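Local structure of ForH (Streptomyces kaniharaensis, 6NKO) at residues A[93-97]-A[98-102]. The protein probably takes part in biosynthesis of the C-nucleoside formycin A and has an MGS-like domain, as does the purine-biosynthetic bienzyme AICAR transformylase/IMP cyclohydrolase. Sequence-based numbering, arbitrary orientation.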
loop_
_atom_site.group_PDB
_atom_site.type_symbol
_atom_site.label_atom_id
_atom_site.label_comp_id
_atom_site.label_asym_id
_atom_site.label_seq_id
_atom_site.Cartn_x
_atom_site.Cartn_y
_atom_site.Cartn_z
ATOM N N LEU A 93 3.895 -6.109 -9.492
ATOM C CA LEU A 93 3.534 -6.030 -10.901
ATOM C C LEU A 93 3.808 -7.309 -11.680
ATOM O O LEU A 93 3.257 -7.473 -12.775
ATOM C CB LEU A 93 4.281 -4.875 -11.574
ATOM C CG LEU A 93 3.980 -3.472 -11.048
ATOM C CD1 LEU A 93 4.933 -2.449 -11.654
ATOM C CD2 LEU A 93 2.535 -3.102 -11.334
ATOM N N ALA A 94 4.642 -8.208 -11.160
ATOM C CA ALA A 94 5.030 -9.389 -11.922
ATOM C C ALA A 94 3.824 -10.273 -12.214
ATOM O O ALA A 94 2.970 -10.493 -11.350
ATOM C CB ALA A 94 6.090 -10.187 -11.165
ATOM N N ARG A 95 3.761 -10.778 -13.446
ATOM C CA ARG A 95 2.664 -11.625 -13.890
ATOM C C ARG A 95 2.922 -13.069 -13.464
ATOM O O ARG A 95 3.858 -13.366 -12.716
ATOM C CB ARG A 95 2.489 -11.514 -15.406
ATOM C CG ARG A 95 1.614 -10.350 -15.859
ATOM C CD ARG A 95 2.406 -9.049 -15.880
ATOM N NE ARG A 95 2.093 -8.210 -17.034
ATOM C CZ ARG A 95 2.623 -8.365 -18.244
ATOM N NH1 ARG A 95 3.504 -9.332 -18.466
ATOM N NH2 ARG A 95 2.280 -7.548 -19.232
ATOM N N GLU A 96 2.077 -13.986 -13.933
ATOM C CA GLU A 96 2.298 -15.412 -13.758
ATOM C C GLU A 96 2.871 -16.063 -15.014
ATOM O O GLU A 96 2.789 -17.286 -15.164
ATOM C CB GLU A 96 1.002 -16.107 -13.341
ATOM C CG GLU A 96 0.517 -15.732 -11.951
ATOM C CD GLU A 96 1.411 -16.271 -10.847
ATOM O OE1 GLU A 96 1.864 -17.431 -10.954
ATOM O OE2 GLU A 96 1.656 -15.535 -9.867
ATOM N N THR A 97 3.441 -15.269 -15.917
ATOM C CA THR A 97 4.098 -15.814 -17.092
ATOM C C THR A 97 5.337 -16.610 -16.689
ATOM O O THR A 97 5.878 -16.456 -15.590
ATOM C CB THR A 97 4.504 -14.697 -18.056
ATOM O OG1 THR A 97 5.328 -13.750 -17.368
ATOM C CG2 THR A 97 3.274 -13.986 -18.598
ATOM N N GLU A 98 5.783 -17.477 -17.601
ATOM C CA GLU A 98 7.026 -18.207 -17.375
ATOM C C GLU A 98 8.202 -17.250 -17.225
ATOM O O GLU A 98 9.079 -17.455 -16.377
ATOM C CB GLU A 98 7.270 -19.190 -18.523
ATOM C CG GLU A 98 8.684 -19.756 -18.577
ATOM C CD GLU A 98 8.917 -20.634 -19.795
ATOM O OE1 GLU A 98 8.114 -21.562 -20.029
ATOM O OE2 GLU A 98 9.908 -20.397 -20.518
ATOM N N SER A 99 8.221 -16.186 -18.030
ATOM C CA SER A 99 9.327 -15.235 -17.994
ATOM C C SER A 99 9.363 -14.465 -16.678
ATOM O O SER A 99 10.444 -14.217 -16.130
ATOM C CB SER A 99 9.218 -14.276 -19.180
ATOM O OG SER A 99 10.360 -13.443 -19.280
ATOM N N ASP A 100 8.197 -14.076 -16.154
ATOM C CA ASP A 100 8.168 -13.335 -14.895
ATOM C C ASP A 100 8.468 -14.245 -13.712
ATOM O O ASP A 100 9.186 -13.851 -12.784
ATOM C CB ASP A 100 6.814 -12.649 -14.712
ATOM C CG ASP A 100 6.672 -11.403 -15.563
ATOM O OD1 ASP A 100 7.563 -11.141 -16.399
ATOM O OD2 ASP A 100 5.667 -10.682 -15.395
ATOM N N LEU A 101 7.923 -15.465 -13.721
ATOM C CA LEU A 101 8.233 -16.420 -12.663
ATOM C C LEU A 101 9.724 -16.719 -12.617
ATOM O O LEU A 101 10.322 -16.772 -11.535
ATOM C CB LEU A 101 7.437 -17.710 -12.865
ATOM C CG LEU A 101 5.928 -17.662 -12.615
ATOM C CD1 LEU A 101 5.234 -18.769 -13.393
ATOM C CD2 LEU A 101 5.624 -17.773 -11.132
ATOM N N ARG A 102 10.342 -16.912 -13.784
ATOM C CA ARG A 102 11.778 -17.167 -13.831
ATOM C C ARG A 102 12.557 -16.009 -13.221
ATOM O O ARG A 102 13.437 -16.214 -12.378
ATOM C CB ARG A 102 12.219 -17.417 -15.275
ATOM C CG ARG A 102 13.724 -17.329 -15.489
ATOM C CD ARG A 102 14.149 -18.040 -16.763
ATOM N NE ARG A 102 13.841 -17.253 -17.954
ATOM C CZ ARG A 102 12.946 -17.607 -18.871
ATOM N NH1 ARG A 102 12.267 -18.739 -18.734
ATOM N NH2 ARG A 102 12.728 -16.832 -19.926
#
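Thr97 and Leu101 close the first turn of helix 98-107. Leu101 N donates to Thr97 O at 2.9 Å. The next turn bond runs from Arg102 N to Glu98 O. Residues 94-97 form the loop from helix 86-93, a solvent-facing turn within the MGS-like domain. Ala94 is where the chain leaves helical geometry. Its carbonyl oxygen takes hydrogen bonds from Arg111 and Asn152, tying the loop to later parts of the chain.

Thr97 is the N-cap. Its OG1 sits between the backbone N and the carbonyl carbon (chi1 56°), which points the hydroxyl oxygen at the first turn of the helix. There it accepts from Asp100 N at 3.1 Å. The Asp100 side chain reaches past the Thr97 hydroxyl to the loop. Its OD2 accepts from Arg95 N at 2.7 Å, and the bond is nearly straight (163°). The lone pair used is the anti one, pointing away from OD1. The bent Arg95 chain brings NH1 to 4.0 Å from Asp100 OD2, a long salt bridge. The guanidinium and carboxylate planes are 30° apart. The Leu101 side chain crosses that of Glu96 at a slant, its CD1 3.4 Å from Glu96 O. Its CD2 approaches Glu96 OE1. On the helix, Arg102 NH1 gives a weak hydrogen bond to Glu98 OE2 at 3.4 Å, part of a salt bridge.

Replacing Asp100 with alanine removes the carboxylate, which would probably leave Arg95 N without its acceptor and let the guanidinium turn more freely. The two side-chain acceptors thus serve different backbone N-H groups: Thr97 caps the helix, and Asp100 holds the loop before it. The negative charge of Asp100 in the first turn is probably also favoured by the positive end of the helix dipole.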